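Local structure of ultraspiracle (Drosophila melanogaster, 1HG4) at residues Ile11-Gln19 and Arg175-Ala183. The protein acts as a nuclear hormone receptor and transcription factor, whose ligand-binding domain holds a phospholipid here and appears locked in an inactive conformation. Residues are numbered along the deposited sequence; the frame is centred on the assembly and turned at random.
Sequences IERIIEAEQ and RRELSCLKA
Glu18 reaches from helix 11-19 to helix 175-183 and brings its OE1 between two cations, Arg175 NH2 at 2.5 Å and Lys182 NZ at 2.9 Å. The donors approach this oxygen from opposite faces of the carboxylate, each well out of its plane. Carboxylate and guanidinium are turned 81° apart, and the NH2-OE1 hydrogen bond is bent, with an N-H...O angle of 142°. The Glu18 chain, extended beyond CG, carries the carboxylate across to the second helix; the negative charge, buried there, is probably balanced by this pair. Its OE2 lies next to Ser179 OG, a hydrogen bond made doubtful by crowding in the model. An alanine in place of Glu18 would probably leave the neighbouring Arg175 and Lys182 charges without the carboxylate they share. In the three-layer alpha-helical sandwich of the nuclear receptor ligand-binding domain, this contact sets the N-terminal helix nearly perpendicular to helix 175-183, at 83° with axes 9.6 Å apart, while Tyr66 of helix 46-68 packs against Glu18. Ile15 lays CD1 over the centre of the Arg175 guanidinium, 3.7 Å above its plane, whereas Gln19 CG sits at the edge of that group. One turn before Ile15, Ile11 has CG2 anti to the backbone N, where it meets Arg176 CG, and CG1 3.9 Å from Cys180 SG. Ile14 CD1 touches Ala183 CB at 4.2 Å, with Met70 against both residues.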
loop_
_atom_site.group_PDB
_atom_site.type_symbol
_atom_site.label_atom_id
_atom_site.label_comp_id
_atom_site.label_asym_id
_atom_site.label_seq_id
_atom_site.Cartn_x
_atom_site.Cartn_y
_atom_site.Cartn_z
ATOM N N ILE A 11 -14.254 -10.109 -12.654
ATOM C CA ILE A 11 -13.802 -10.486 -13.985
ATOM C C ILE A 11 -14.879 -10.109 -15.011
ATOM O O ILE A 11 -14.570 -9.721 -16.141
ATOM C CB ILE A 11 -13.559 -11.996 -14.088
ATOM C CG1 ILE A 11 -12.498 -12.431 -13.093
ATOM C CG2 ILE A 11 -13.119 -12.353 -15.493
ATOM C CD1 ILE A 11 -12.277 -13.928 -13.080
ATOM N N GLU A 12 -16.141 -10.229 -14.607
ATOM C CA GLU A 12 -17.262 -9.908 -15.483
ATOM C C GLU A 12 -17.283 -8.426 -15.829
ATOM O O GLU A 12 -17.617 -8.056 -16.956
ATOM C CB GLU A 12 -18.596 -10.289 -14.826
ATOM C CG GLU A 12 -18.663 -11.715 -14.288
ATOM C CD GLU A 12 -18.097 -11.842 -12.875
ATOM O OE1 GLU A 12 -18.779 -11.416 -11.909
ATOM O OE2 GLU A 12 -16.967 -12.363 -12.727
ATOM N N ARG A 13 -16.922 -7.578 -14.865
ATOM C CA ARG A 13 -16.923 -6.138 -15.089
ATOM C C ARG A 13 -15.749 -5.758 -15.977
ATOM O O ARG A 13 -15.818 -4.812 -16.768
ATOM C CB ARG A 13 -16.835 -5.388 -13.761
ATOM C CG ARG A 13 -17.728 -4.148 -13.691
ATOM C CD ARG A 13 -19.169 -4.510 -14.025
ATOM N NE ARG A 13 -20.126 -4.078 -13.007
ATOM C CZ ARG A 13 -21.429 -4.351 -13.054
ATOM N NH1 ARG A 13 -21.919 -5.055 -14.068
ATOM N NH2 ARG A 13 -22.246 -3.921 -12.098
ATOM N N ILE A 14 -14.666 -6.508 -15.844
ATOM C CA ILE A 14 -13.490 -6.250 -16.648
ATOM C C ILE A 14 -13.738 -6.725 -18.078
ATOM O O ILE A 14 -13.280 -6.113 -19.033
ATOM C CB ILE A 14 -12.274 -6.964 -16.070
ATOM C CG1 ILE A 14 -11.982 -6.408 -14.675
ATOM C CG2 ILE A 14 -11.092 -6.779 -16.990
ATOM C CD1 ILE A 14 -10.856 -7.102 -13.970
ATOM N N ILE A 15 -14.470 -7.821 -18.213
ATOM C CA ILE A 15 -14.791 -8.365 -19.520
ATOM C C ILE A 15 -15.677 -7.376 -20.267
ATOM O O ILE A 15 -15.460 -7.093 -21.443
ATOM C CB ILE A 15 -15.523 -9.736 -19.397
ATOM C CG1 ILE A 15 -14.494 -10.862 -19.267
ATOM C CG2 ILE A 15 -16.399 -9.997 -20.625
ATOM C CD1 ILE A 15 -13.653 -11.058 -20.518
ATOM N N GLU A 16 -16.665 -6.842 -19.569
ATOM C CA GLU A 16 -17.583 -5.897 -20.176
ATOM C C GLU A 16 -16.870 -4.679 -20.758
ATOM O O GLU A 16 -17.246 -4.175 -21.814
ATOM C CB GLU A 16 -18.624 -5.447 -19.153
ATOM C CG GLU A 16 -19.864 -4.853 -19.799
ATOM C CD GLU A 16 -20.989 -4.635 -18.817
ATOM O OE1 GLU A 16 -20.888 -3.694 -17.999
ATOM O OE2 GLU A 16 -21.970 -5.413 -18.866
ATOM N N ALA A 17 -15.847 -4.202 -20.062
ATOM C CA ALA A 17 -15.090 -3.053 -20.526
ATOM C C ALA A 17 -14.398 -3.358 -21.860
ATOM O O ALA A 17 -14.479 -2.575 -22.805
ATOM C CB ALA A 17 -14.049 -2.662 -19.482
ATOM N N GLU A 18 -13.720 -4.498 -21.929
ATOM C CA GLU A 18 -13.016 -4.889 -23.136
ATOM C C GLU A 18 -13.971 -5.000 -24.303
ATOM O O GLU A 18 -13.775 -4.369 -25.340
ATOM C CB GLU A 18 -12.334 -6.240 -22.948
ATOM C CG GLU A 18 -11.127 -6.229 -22.036
ATOM C CD GLU A 18 -10.589 -7.630 -21.801
ATOM O OE1 GLU A 18 -10.350 -8.354 -22.789
ATOM O OE2 GLU A 18 -10.404 -8.009 -20.629
ATOM N N GLN A 19 -15.010 -5.809 -24.119
ATOM C CA GLN A 19 -15.999 -6.043 -25.162
ATOM C C GLN A 19 -16.686 -4.791 -25.668
ATOM O O GLN A 19 -16.783 -4.584 -26.867
ATOM C CB GLN A 19 -17.035 -7.046 -24.672
ATOM C CG GLN A 19 -16.515 -8.470 -24.659
ATOM C CD GLN A 19 -17.442 -9.447 -23.967
ATOM O OE1 GLN A 19 -17.302 -10.657 -24.129
ATOM N NE2 GLN A 19 -18.383 -8.933 -23.178
ATOM N N ARG A 175 -10.626 -16.862 -22.086
ATOM C CA ARG A 175 -10.896 -15.439 -22.212
ATOM C C ARG A 175 -10.895 -14.702 -20.876
ATOM O O ARG A 175 -10.504 -13.532 -20.806
ATOM C CB ARG A 175 -12.237 -15.210 -22.925
ATOM C CG ARG A 175 -12.544 -13.740 -23.169
ATOM C CD ARG A 175 -11.605 -13.145 -24.213
ATOM N NE ARG A 175 -11.468 -11.699 -24.077
ATOM C CZ ARG A 175 -12.482 -10.840 -24.108
ATOM N NH1 ARG A 175 -13.725 -11.276 -24.270
ATOM N NH2 ARG A 175 -12.257 -9.541 -23.973
ATOM N N ARG A 176 -11.329 -15.383 -19.821
ATOM C CA ARG A 176 -11.365 -14.769 -18.506
ATOM C C ARG A 176 -9.957 -14.579 -17.968
ATOM O O ARG A 176 -9.639 -13.549 -17.385
ATOM C CB ARG A 176 -12.193 -15.618 -17.537
ATOM C CG ARG A 176 -13.600 -15.064 -17.264
ATOM C CD ARG A 176 -14.681 -15.718 -18.108
ATOM N NE ARG A 176 -15.658 -14.742 -18.590
ATOM C CZ ARG A 176 -16.654 -15.023 -19.428
ATOM N NH1 ARG A 176 -16.822 -16.263 -19.878
ATOM N NH2 ARG A 176 -17.459 -14.054 -19.848
ATOM N N GLU A 177 -9.099 -15.563 -18.166
ATOM C CA GLU A 177 -7.726 -15.434 -17.692
ATOM C C GLU A 177 -6.942 -14.361 -18.452
ATOM O O GLU A 177 -6.090 -13.698 -17.863
ATOM C CB GLU A 177 -7.018 -16.787 -17.782
ATOM C CG GLU A 177 -7.812 -17.863 -17.077
ATOM C CD GLU A 177 -7.170 -19.218 -17.130
ATOM O OE1 GLU A 177 -6.800 -19.664 -18.234
ATOM O OE2 GLU A 177 -7.048 -19.846 -16.060
ATOM N N LEU A 178 -7.230 -14.170 -19.745
ATOM C CA LEU A 178 -6.520 -13.147 -20.523
ATOM C C LEU A 178 -6.937 -11.746 -20.056
ATOM O O LEU A 178 -6.111 -10.833 -19.969
ATOM C CB LEU A 178 -6.803 -13.290 -22.027
ATOM C CG LEU A 178 -6.072 -12.231 -22.874
ATOM C CD1 LEU A 178 -4.581 -12.601 -23.008
ATOM C CD2 LEU A 178 -6.743 -12.109 -24.238
ATOM N N SER A 179 -8.227 -11.579 -19.771
ATOM C CA SER A 179 -8.720 -10.305 -19.271
ATOM C C SER A 179 -8.002 -9.957 -17.972
ATOM O O SER A 179 -7.637 -8.803 -17.761
ATOM C CB SER A 179 -10.212 -10.371 -19.007
ATOM O OG SER A 179 -10.909 -10.473 -20.225
ATOM N N CYS A 180 -7.802 -10.953 -17.105
ATOM C CA CYS A 180 -7.116 -10.731 -15.833
ATOM C C CYS A 180 -5.660 -10.323 -16.061
ATOM O O CYS A 180 -5.166 -9.364 -15.451
ATOM C CB CYS A 180 -7.170 -11.991 -14.951
ATOM S SG CYS A 180 -8.788 -12.314 -14.168
ATOM N N LEU A 181 -4.969 -11.037 -16.944
ATOM C CA LEU A 181 -3.574 -10.695 -17.225
ATOM C C LEU A 181 -3.445 -9.261 -17.755
ATOM O O LEU A 181 -2.533 -8.516 -17.367
ATOM C CB LEU A 181 -2.974 -11.683 -18.226
ATOM C CG LEU A 181 -2.776 -13.115 -17.698
ATOM C CD1 LEU A 181 -2.148 -13.979 -18.799
ATOM C CD2 LEU A 181 -1.862 -13.098 -16.468
ATOM N N LYS A 182 -4.365 -8.868 -18.625
ATOM C CA LYS A 182 -4.314 -7.534 -19.190
ATOM C C LYS A 182 -4.566 -6.456 -18.144
ATOM O O LYS A 182 -3.972 -5.374 -18.186
ATOM C CB LYS A 182 -5.318 -7.428 -20.340
ATOM C CG LYS A 182 -4.980 -8.363 -21.494
ATOM C CD LYS A 182 -5.672 -7.961 -22.786
ATOM C CE LYS A 182 -7.174 -8.136 -22.703
ATOM N NZ LYS A 182 -7.826 -7.783 -23.996
ATOM N N ALA A 183 -5.443 -6.748 -17.192
ATOM C CA ALA A 183 -5.709 -5.779 -16.148
ATOM C C ALA A 183 -4.463 -5.681 -15.251
ATOM O O ALA A 183 -4.042 -4.569 -14.880
ATOM C CB ALA A 183 -6.951 -6.199 -15.329
#